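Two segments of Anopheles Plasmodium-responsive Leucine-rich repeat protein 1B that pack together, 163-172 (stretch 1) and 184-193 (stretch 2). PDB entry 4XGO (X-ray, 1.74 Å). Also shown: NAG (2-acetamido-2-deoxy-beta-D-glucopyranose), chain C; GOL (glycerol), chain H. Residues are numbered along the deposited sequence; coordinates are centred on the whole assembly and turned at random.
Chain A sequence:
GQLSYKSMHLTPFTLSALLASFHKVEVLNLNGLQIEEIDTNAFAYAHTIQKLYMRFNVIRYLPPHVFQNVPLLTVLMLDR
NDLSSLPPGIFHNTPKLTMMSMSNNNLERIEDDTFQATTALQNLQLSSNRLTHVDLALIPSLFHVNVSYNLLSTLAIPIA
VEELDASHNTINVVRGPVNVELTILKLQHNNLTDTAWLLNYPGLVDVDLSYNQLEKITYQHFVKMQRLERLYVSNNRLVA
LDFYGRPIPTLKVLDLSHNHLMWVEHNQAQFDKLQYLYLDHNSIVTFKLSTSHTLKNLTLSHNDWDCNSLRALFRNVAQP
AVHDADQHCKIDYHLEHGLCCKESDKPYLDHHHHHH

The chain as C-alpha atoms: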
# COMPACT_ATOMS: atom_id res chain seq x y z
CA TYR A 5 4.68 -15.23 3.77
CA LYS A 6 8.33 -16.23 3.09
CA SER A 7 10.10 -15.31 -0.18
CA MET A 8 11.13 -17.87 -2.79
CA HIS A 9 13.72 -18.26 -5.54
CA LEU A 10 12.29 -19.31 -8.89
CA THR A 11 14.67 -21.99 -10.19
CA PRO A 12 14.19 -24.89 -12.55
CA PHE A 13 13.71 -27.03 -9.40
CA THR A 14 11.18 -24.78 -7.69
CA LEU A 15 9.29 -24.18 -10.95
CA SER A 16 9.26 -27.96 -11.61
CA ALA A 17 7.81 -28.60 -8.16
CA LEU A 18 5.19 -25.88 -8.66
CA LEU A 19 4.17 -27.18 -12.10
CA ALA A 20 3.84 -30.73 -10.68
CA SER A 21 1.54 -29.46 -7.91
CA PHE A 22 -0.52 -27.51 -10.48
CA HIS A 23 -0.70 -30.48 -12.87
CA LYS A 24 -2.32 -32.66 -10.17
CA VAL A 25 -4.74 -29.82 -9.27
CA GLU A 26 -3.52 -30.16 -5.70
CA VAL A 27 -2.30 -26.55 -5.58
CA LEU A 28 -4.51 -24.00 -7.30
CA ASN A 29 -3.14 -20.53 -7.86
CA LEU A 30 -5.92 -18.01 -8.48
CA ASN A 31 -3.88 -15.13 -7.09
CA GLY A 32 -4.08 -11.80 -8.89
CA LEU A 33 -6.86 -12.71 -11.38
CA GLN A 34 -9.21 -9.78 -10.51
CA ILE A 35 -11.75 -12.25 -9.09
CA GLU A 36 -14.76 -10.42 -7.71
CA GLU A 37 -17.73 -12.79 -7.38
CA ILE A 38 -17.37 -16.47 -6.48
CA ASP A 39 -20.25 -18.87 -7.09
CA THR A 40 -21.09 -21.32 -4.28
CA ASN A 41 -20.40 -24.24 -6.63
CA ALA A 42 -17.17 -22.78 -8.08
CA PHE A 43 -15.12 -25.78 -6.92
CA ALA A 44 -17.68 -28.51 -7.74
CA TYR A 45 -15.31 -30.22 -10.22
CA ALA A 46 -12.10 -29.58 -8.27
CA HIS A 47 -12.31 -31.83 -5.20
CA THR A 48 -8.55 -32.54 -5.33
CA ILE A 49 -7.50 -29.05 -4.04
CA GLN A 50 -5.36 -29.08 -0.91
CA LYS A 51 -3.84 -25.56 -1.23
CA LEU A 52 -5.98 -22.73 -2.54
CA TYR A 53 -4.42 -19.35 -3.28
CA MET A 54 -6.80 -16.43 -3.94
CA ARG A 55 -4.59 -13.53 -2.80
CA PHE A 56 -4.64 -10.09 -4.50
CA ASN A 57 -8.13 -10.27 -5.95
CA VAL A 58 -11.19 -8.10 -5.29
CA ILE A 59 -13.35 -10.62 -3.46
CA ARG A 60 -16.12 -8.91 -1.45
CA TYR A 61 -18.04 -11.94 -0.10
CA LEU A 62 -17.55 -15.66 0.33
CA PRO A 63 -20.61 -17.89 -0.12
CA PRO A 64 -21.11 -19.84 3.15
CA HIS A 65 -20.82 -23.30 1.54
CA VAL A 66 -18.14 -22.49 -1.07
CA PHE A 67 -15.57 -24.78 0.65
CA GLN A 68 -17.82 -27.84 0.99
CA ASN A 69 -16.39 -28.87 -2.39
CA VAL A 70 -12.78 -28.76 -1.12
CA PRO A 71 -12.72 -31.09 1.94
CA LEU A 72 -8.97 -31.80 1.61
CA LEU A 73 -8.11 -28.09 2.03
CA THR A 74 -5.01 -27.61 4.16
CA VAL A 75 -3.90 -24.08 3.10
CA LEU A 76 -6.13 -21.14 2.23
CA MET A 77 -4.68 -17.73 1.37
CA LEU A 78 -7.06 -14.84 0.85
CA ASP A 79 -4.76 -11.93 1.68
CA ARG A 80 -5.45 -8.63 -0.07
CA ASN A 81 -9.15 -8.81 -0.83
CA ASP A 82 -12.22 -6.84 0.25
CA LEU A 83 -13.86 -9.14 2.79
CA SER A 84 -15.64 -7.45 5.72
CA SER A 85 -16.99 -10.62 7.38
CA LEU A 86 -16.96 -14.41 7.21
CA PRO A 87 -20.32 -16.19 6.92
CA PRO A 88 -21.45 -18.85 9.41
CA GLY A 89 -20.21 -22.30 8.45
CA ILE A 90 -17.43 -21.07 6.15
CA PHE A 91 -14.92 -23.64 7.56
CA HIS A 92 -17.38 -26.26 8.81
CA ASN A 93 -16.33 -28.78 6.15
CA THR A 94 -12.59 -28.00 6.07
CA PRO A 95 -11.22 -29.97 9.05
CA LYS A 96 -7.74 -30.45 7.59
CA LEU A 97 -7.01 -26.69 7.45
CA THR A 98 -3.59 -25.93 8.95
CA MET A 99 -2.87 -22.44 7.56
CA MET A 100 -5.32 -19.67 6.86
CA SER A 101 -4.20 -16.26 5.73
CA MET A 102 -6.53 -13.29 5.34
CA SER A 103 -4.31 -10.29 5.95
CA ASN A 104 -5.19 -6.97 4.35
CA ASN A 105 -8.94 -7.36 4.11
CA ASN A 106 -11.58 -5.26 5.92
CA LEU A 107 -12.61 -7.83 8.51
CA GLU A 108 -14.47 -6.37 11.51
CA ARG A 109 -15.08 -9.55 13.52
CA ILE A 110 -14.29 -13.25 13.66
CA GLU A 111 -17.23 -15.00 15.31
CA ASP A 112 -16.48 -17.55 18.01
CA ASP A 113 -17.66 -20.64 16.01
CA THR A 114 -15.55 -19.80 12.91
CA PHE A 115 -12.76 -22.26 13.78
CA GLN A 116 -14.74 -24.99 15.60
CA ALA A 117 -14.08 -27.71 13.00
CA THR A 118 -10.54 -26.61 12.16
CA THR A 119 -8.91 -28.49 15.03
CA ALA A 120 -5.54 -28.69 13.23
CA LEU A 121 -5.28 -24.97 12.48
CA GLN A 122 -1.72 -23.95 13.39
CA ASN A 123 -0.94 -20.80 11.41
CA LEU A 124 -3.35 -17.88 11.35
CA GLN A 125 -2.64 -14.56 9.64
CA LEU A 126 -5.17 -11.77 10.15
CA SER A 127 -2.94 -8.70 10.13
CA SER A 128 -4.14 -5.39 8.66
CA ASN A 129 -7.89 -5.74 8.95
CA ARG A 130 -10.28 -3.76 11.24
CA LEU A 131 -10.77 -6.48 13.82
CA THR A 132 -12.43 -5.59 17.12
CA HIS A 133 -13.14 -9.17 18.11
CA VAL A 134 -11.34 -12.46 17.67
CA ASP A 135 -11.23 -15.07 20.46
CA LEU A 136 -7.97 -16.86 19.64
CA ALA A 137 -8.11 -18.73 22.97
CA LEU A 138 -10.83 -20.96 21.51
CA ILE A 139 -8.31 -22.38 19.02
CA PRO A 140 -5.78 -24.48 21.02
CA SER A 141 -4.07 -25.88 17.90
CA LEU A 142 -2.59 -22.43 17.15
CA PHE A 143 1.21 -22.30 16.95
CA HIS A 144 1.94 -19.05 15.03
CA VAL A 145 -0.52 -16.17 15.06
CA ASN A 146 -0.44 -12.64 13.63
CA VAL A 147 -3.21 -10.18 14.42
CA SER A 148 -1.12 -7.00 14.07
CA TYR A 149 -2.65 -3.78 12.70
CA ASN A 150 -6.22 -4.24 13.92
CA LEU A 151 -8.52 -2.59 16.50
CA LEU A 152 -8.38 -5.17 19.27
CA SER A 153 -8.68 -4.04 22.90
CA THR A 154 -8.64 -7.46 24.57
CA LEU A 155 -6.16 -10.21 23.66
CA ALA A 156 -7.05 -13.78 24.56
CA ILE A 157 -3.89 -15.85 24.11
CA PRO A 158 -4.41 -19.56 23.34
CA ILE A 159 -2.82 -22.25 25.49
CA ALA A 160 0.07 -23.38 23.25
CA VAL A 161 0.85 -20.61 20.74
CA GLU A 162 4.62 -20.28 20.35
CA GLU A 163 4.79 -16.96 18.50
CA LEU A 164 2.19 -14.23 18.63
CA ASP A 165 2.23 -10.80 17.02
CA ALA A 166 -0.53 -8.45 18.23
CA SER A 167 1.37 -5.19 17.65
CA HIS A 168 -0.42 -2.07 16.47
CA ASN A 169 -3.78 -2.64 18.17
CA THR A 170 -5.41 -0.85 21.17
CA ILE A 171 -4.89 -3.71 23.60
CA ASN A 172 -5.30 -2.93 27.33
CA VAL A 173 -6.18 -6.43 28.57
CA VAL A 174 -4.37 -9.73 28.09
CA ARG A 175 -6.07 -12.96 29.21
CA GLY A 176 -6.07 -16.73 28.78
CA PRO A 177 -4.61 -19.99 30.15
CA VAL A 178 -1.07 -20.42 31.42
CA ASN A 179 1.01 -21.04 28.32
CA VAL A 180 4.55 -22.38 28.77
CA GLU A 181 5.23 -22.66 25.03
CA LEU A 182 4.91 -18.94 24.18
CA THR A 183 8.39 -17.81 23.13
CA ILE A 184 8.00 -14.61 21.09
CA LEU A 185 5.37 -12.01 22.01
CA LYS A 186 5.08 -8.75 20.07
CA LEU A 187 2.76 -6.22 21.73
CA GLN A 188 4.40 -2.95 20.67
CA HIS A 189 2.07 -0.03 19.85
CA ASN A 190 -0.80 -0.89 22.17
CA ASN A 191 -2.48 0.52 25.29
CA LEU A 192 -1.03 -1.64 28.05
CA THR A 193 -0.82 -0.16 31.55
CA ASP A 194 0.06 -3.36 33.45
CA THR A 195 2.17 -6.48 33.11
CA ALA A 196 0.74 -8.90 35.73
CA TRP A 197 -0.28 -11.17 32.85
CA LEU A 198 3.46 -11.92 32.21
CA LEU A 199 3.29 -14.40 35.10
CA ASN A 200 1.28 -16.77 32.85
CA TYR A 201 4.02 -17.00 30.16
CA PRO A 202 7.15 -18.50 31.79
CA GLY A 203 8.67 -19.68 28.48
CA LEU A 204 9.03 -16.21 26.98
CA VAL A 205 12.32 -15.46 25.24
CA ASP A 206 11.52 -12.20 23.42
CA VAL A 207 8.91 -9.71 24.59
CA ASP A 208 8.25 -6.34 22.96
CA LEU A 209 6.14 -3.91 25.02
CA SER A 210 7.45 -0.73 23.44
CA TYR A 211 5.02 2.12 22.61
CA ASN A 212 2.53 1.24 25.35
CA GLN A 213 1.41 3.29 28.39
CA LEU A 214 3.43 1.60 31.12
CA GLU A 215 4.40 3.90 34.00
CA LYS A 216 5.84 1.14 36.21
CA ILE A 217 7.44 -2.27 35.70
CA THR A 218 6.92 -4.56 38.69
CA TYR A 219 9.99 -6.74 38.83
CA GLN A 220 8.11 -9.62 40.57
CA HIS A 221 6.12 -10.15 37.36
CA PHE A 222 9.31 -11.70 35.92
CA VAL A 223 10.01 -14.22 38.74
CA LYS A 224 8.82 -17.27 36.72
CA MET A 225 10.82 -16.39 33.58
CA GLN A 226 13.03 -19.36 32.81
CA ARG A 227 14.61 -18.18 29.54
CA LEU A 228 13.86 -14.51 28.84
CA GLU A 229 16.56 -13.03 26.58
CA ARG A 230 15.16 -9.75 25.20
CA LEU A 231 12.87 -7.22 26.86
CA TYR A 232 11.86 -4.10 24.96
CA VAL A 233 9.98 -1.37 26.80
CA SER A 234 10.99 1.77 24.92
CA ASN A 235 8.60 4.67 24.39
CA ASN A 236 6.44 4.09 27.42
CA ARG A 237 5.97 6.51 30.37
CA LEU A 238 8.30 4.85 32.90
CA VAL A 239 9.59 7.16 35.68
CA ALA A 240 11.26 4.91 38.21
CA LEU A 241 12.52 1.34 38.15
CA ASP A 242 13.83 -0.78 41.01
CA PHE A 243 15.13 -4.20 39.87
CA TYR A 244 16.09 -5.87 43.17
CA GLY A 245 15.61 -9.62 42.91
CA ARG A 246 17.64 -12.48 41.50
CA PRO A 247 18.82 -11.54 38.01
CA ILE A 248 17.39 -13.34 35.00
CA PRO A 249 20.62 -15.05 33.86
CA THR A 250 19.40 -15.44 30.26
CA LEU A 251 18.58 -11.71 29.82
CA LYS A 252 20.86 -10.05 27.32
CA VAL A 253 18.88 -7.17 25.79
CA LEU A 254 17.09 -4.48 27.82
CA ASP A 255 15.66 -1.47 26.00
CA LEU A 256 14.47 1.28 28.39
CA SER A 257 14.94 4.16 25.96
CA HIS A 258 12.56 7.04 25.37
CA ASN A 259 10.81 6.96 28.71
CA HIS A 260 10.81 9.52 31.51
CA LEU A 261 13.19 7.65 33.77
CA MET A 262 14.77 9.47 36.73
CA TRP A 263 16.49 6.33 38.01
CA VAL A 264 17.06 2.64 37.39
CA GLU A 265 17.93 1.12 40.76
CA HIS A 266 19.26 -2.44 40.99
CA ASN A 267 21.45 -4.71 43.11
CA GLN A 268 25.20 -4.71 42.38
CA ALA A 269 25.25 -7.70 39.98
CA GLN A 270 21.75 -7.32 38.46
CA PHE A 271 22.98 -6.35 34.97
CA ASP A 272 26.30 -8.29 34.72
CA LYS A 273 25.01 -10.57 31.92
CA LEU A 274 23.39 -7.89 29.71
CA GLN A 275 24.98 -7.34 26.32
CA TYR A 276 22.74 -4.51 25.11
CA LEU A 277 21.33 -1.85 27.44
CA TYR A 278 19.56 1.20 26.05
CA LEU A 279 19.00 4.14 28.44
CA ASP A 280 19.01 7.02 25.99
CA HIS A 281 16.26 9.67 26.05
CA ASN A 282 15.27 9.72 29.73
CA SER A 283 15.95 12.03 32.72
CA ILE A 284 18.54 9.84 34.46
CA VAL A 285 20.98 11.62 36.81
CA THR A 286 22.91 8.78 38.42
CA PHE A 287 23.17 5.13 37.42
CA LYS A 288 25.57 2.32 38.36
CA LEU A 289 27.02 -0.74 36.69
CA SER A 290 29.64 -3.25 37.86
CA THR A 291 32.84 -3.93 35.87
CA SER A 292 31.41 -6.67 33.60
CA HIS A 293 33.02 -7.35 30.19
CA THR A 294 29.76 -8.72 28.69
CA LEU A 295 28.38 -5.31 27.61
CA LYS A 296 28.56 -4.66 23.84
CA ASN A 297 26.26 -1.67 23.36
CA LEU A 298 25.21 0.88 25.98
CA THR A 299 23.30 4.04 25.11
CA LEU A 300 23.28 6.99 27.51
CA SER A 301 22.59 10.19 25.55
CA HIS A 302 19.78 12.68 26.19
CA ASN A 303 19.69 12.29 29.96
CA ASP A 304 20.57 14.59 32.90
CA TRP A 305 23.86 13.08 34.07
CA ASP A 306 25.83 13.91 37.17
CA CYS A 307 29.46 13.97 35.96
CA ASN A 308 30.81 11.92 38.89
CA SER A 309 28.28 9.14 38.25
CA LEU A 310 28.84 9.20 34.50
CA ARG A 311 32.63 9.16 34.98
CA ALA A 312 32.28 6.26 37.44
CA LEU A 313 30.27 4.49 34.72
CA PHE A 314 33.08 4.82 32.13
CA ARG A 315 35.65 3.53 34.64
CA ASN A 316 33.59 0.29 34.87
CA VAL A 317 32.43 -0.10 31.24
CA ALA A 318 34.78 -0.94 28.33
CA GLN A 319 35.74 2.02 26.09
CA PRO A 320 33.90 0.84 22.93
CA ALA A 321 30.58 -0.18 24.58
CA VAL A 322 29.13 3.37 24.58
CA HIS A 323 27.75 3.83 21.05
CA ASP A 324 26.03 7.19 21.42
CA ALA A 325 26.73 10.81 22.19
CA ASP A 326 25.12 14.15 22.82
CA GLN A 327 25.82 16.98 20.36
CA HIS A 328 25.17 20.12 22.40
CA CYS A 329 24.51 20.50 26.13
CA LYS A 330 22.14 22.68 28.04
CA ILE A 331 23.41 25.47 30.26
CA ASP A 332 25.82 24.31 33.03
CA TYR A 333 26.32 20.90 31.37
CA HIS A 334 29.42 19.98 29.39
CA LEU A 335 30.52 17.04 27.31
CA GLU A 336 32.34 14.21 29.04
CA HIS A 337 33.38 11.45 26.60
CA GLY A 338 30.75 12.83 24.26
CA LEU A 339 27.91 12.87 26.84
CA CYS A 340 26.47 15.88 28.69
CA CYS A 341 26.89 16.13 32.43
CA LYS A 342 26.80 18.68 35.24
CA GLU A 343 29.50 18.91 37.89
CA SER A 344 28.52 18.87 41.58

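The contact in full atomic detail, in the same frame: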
# COMPACT_ATOMS: atom_id res chain seq x y z
N GLU A 163 4.47 -18.32 18.91
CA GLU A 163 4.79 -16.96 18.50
C GLU A 163 3.51 -16.21 18.19
O GLU A 163 2.68 -16.68 17.41
CB GLU A 163 5.74 -16.94 17.30
CG GLU A 163 6.01 -15.53 16.80
CD GLU A 163 7.23 -15.39 15.89
OE1 GLU A 163 7.73 -16.41 15.32
OE2 GLU A 163 7.68 -14.21 15.73
N LEU A 164 3.38 -15.03 18.78
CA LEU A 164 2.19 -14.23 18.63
C LEU A 164 2.53 -12.77 18.42
O LEU A 164 3.23 -12.18 19.23
CB LEU A 164 1.28 -14.40 19.84
CG LEU A 164 0.03 -13.54 19.92
CD1 LEU A 164 -0.85 -13.65 18.70
CD2 LEU A 164 -0.78 -13.96 21.14
N ASP A 165 2.05 -12.21 17.31
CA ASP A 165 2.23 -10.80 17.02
C ASP A 165 0.86 -10.13 17.08
O ASP A 165 -0.02 -10.42 16.28
CB ASP A 165 2.93 -10.58 15.67
CG ASP A 165 3.27 -9.11 15.39
OD1 ASP A 165 2.72 -8.19 16.05
OD2 ASP A 165 4.11 -8.86 14.47
N ALA A 166 0.69 -9.27 18.09
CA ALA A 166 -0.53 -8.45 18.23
C ALA A 166 -0.20 -6.95 18.32
O ALA A 166 -0.96 -6.15 18.89
CB ALA A 166 -1.39 -8.91 19.40
N SER A 167 0.88 -6.56 17.66
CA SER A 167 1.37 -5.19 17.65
C SER A 167 0.39 -4.32 16.88
O SER A 167 -0.41 -4.83 16.09
CB SER A 167 2.78 -5.09 17.04
OG SER A 167 2.83 -5.48 15.67
N HIS A 168 0.41 -3.02 17.17
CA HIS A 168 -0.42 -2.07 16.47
C HIS A 168 -1.92 -2.41 16.60
O HIS A 168 -2.65 -2.55 15.63
CB HIS A 168 0.01 -1.95 15.01
CG HIS A 168 1.42 -1.51 14.84
ND1 HIS A 168 1.76 -0.18 14.74
CD2 HIS A 168 2.58 -2.20 14.73
CE1 HIS A 168 3.07 -0.07 14.58
NE2 HIS A 168 3.59 -1.28 14.56
N ASN A 169 -2.35 -2.54 17.85
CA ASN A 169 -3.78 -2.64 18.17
C ASN A 169 -4.07 -1.58 19.24
O ASN A 169 -3.30 -0.62 19.34
CB ASN A 169 -4.11 -4.06 18.64
CG ASN A 169 -4.41 -4.99 17.48
OD1 ASN A 169 -5.52 -5.00 16.94
ND2 ASN A 169 -3.40 -5.76 17.07
N THR A 170 -5.14 -1.72 20.01
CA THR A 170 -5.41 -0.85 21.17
C THR A 170 -5.58 -1.70 22.42
O THR A 170 -6.48 -1.46 23.26
CB THR A 170 -6.65 0.05 20.95
OG1 THR A 170 -7.83 -0.74 20.72
CG2 THR A 170 -6.44 0.96 19.77
N ILE A 171 -4.72 -2.70 22.56
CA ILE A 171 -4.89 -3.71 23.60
C ILE A 171 -4.58 -3.12 24.98
O ILE A 171 -3.52 -2.54 25.17
CB ILE A 171 -4.00 -4.92 23.31
CG1 ILE A 171 -4.51 -5.65 22.05
CG2 ILE A 171 -3.95 -5.90 24.46
CD1 ILE A 171 -3.49 -6.57 21.42
N ASN A 172 -5.53 -3.26 25.91
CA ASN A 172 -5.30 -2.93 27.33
C ASN A 172 -5.49 -4.10 28.30
O ASN A 172 -5.24 -3.96 29.50
CB ASN A 172 -6.16 -1.74 27.73
CG ASN A 172 -7.63 -1.95 27.42
OD1 ASN A 172 -8.12 -3.06 27.35
ND2 ASN A 172 -8.34 -0.85 27.24
N ILE A 184 7.87 -15.95 21.65
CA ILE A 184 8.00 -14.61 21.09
C ILE A 184 6.65 -13.93 21.17
O ILE A 184 5.68 -14.43 20.61
CB ILE A 184 8.47 -14.69 19.63
CG1 ILE A 184 9.85 -15.36 19.55
CG2 ILE A 184 8.53 -13.31 19.01
CD1 ILE A 184 10.33 -15.61 18.13
N LEU A 185 6.60 -12.79 21.86
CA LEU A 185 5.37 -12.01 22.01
C LEU A 185 5.63 -10.55 21.61
O LEU A 185 6.42 -9.82 22.27
CB LEU A 185 4.87 -12.06 23.44
CG LEU A 185 3.57 -11.34 23.79
CD1 LEU A 185 2.43 -11.83 22.93
CD2 LEU A 185 3.28 -11.52 25.27
N LYS A 186 4.94 -10.11 20.56
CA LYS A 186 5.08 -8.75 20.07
C LYS A 186 3.79 -8.01 20.37
O LYS A 186 2.73 -8.34 19.80
CB LYS A 186 5.34 -8.74 18.57
CG LYS A 186 6.43 -9.65 18.11
CD LYS A 186 7.75 -9.35 18.74
CE LYS A 186 8.35 -8.06 18.22
NZ LYS A 186 8.71 -8.10 16.76
N LEU A 187 3.88 -7.05 21.29
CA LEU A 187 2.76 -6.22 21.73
C LEU A 187 3.04 -4.72 21.60
O LEU A 187 2.34 -3.90 22.19
CB LEU A 187 2.37 -6.57 23.18
CG LEU A 187 1.63 -7.89 23.34
CD1 LEU A 187 1.52 -8.34 24.78
CD2 LEU A 187 0.28 -7.78 22.70
N GLN A 188 4.04 -4.36 20.80
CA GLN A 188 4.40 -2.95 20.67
C GLN A 188 3.26 -2.17 20.00
O GLN A 188 2.51 -2.74 19.19
CB GLN A 188 5.72 -2.77 19.91
CG GLN A 188 5.74 -3.15 18.44
CD GLN A 188 6.02 -4.62 18.16
OE1 GLN A 188 5.91 -5.47 19.04
NE2 GLN A 188 6.43 -4.91 16.92
N HIS A 189 3.10 -0.91 20.39
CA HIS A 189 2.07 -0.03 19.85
C HIS A 189 0.70 -0.55 20.27
O HIS A 189 -0.11 -0.97 19.44
CB HIS A 189 2.18 0.14 18.32
CG HIS A 189 3.40 0.89 17.87
ND1 HIS A 189 3.48 2.26 17.81
CD2 HIS A 189 4.61 0.43 17.46
CE1 HIS A 189 4.68 2.62 17.37
NE2 HIS A 189 5.38 1.52 17.17
N ASN A 190 0.47 -0.53 21.59
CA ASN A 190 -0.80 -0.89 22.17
C ASN A 190 -1.12 0.06 23.31
O ASN A 190 -0.51 1.14 23.40
CB ASN A 190 -0.81 -2.36 22.58
CG ASN A 190 -1.23 -3.26 21.43
OD1 ASN A 190 -2.34 -3.13 20.92
ND2 ASN A 190 -0.32 -4.12 20.97
N ASN A 191 -2.05 -0.34 24.17
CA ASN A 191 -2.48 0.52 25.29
C ASN A 191 -2.34 -0.15 26.66
O ASN A 191 -3.18 0.04 27.57
CB ASN A 191 -3.90 0.95 25.00
CG ASN A 191 -3.97 2.00 23.90
OD1 ASN A 191 -3.81 3.20 24.15
ND2 ASN A 191 -4.15 1.57 22.69
N LEU A 192 -1.27 -0.91 26.82
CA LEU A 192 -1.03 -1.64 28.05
C LEU A 192 -0.61 -0.68 29.16
O LEU A 192 0.19 0.23 28.91
CB LEU A 192 0.03 -2.72 27.87
CG LEU A 192 -0.43 -3.90 26.99
CD1 LEU A 192 0.80 -4.70 26.58
CD2 LEU A 192 -1.46 -4.74 27.72
N THR A 193 -1.21 -0.87 30.34
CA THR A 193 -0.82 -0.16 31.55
C THR A 193 -0.37 -1.11 32.67
O THR A 193 0.02 -0.65 33.76
CB THR A 193 -1.97 0.73 32.07
OG1 THR A 193 -3.13 -0.07 32.28
CG2 THR A 193 -2.29 1.83 31.07
C1 NAG C . 2.83 -9.78 11.25
C2 NAG C . 4.33 -10.01 11.04
C3 NAG C . 5.01 -8.70 10.65
C4 NAG C . 4.33 -8.07 9.44
C5 NAG C . 2.82 -8.04 9.66
C6 NAG C . 2.12 -7.59 8.38
C7 NAG C . 5.88 -11.35 12.35
C8 NAG C . 6.48 -11.66 13.69
N2 NAG C . 4.94 -10.42 12.27
O3 NAG C . 6.39 -8.89 10.43
O4 NAG C . 4.73 -6.70 9.32
O5 NAG C . 2.31 -9.31 10.04
O6 NAG C . 1.68 -6.27 8.65
O7 NAG C . 6.26 -11.97 11.37
C1 GOL H . 7.96 -1.60 15.13
O1 GOL H . 6.63 -2.12 14.87
C2 GOL H . 8.02 -0.77 16.43
O2 GOL H . 8.25 0.62 16.15
C3 GOL H . 9.12 -1.28 17.36
O3 GOL H . 8.99 -0.68 18.66
O HOH W 1 -2.70 1.88 20.37
O HOH W 2 -3.15 -2.99 30.77

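How do the two strands satisfy their backbones? Strands 163-165 and 184-186 run parallel, so the hydrogen bonds alternate between them: Leu164 N donates to Ile184 O (3.0 Å), Lys186 N to Leu164 O (3.0 Å), and Ala166 N to Lys186 O (2.8 Å). Past the strands the ladder continues with His168 N to Gln188 O (2.9 Å).

What serves the polar backbone where the strands have ended? The buried side chain of Asn190 does much of it. Its ND2 donates to Ala166 O (3.0 Å) and, within its own stretch, to Leu187 O (2.9 Å), while its OD1 accepts from Ile171 N (2.9 Å). Ala166 O also receives Asn169 ND2 (3.1 Å), and Ile171 O is taken by Asn191 N (2.8 Å).

How is Asp165 satisfied? Its OD1 accepts from both Ser167 N (2.9 Å) and Ser167 OG (2.7 Å), tying down the turn after the strand. Its OD2 takes the amide N2 of NAG (2.8 Å), so both carboxylate oxygens are engaged.

What do the two histidines do? Their rings form an offset stack, planes 12° apart and centroids 4.3 Å apart. At the ring edges, glycerol bonds to both: O1 to His168 NE2 and O2 to His189 NE2, each at 3.2 Å, with either partner possibly the donor.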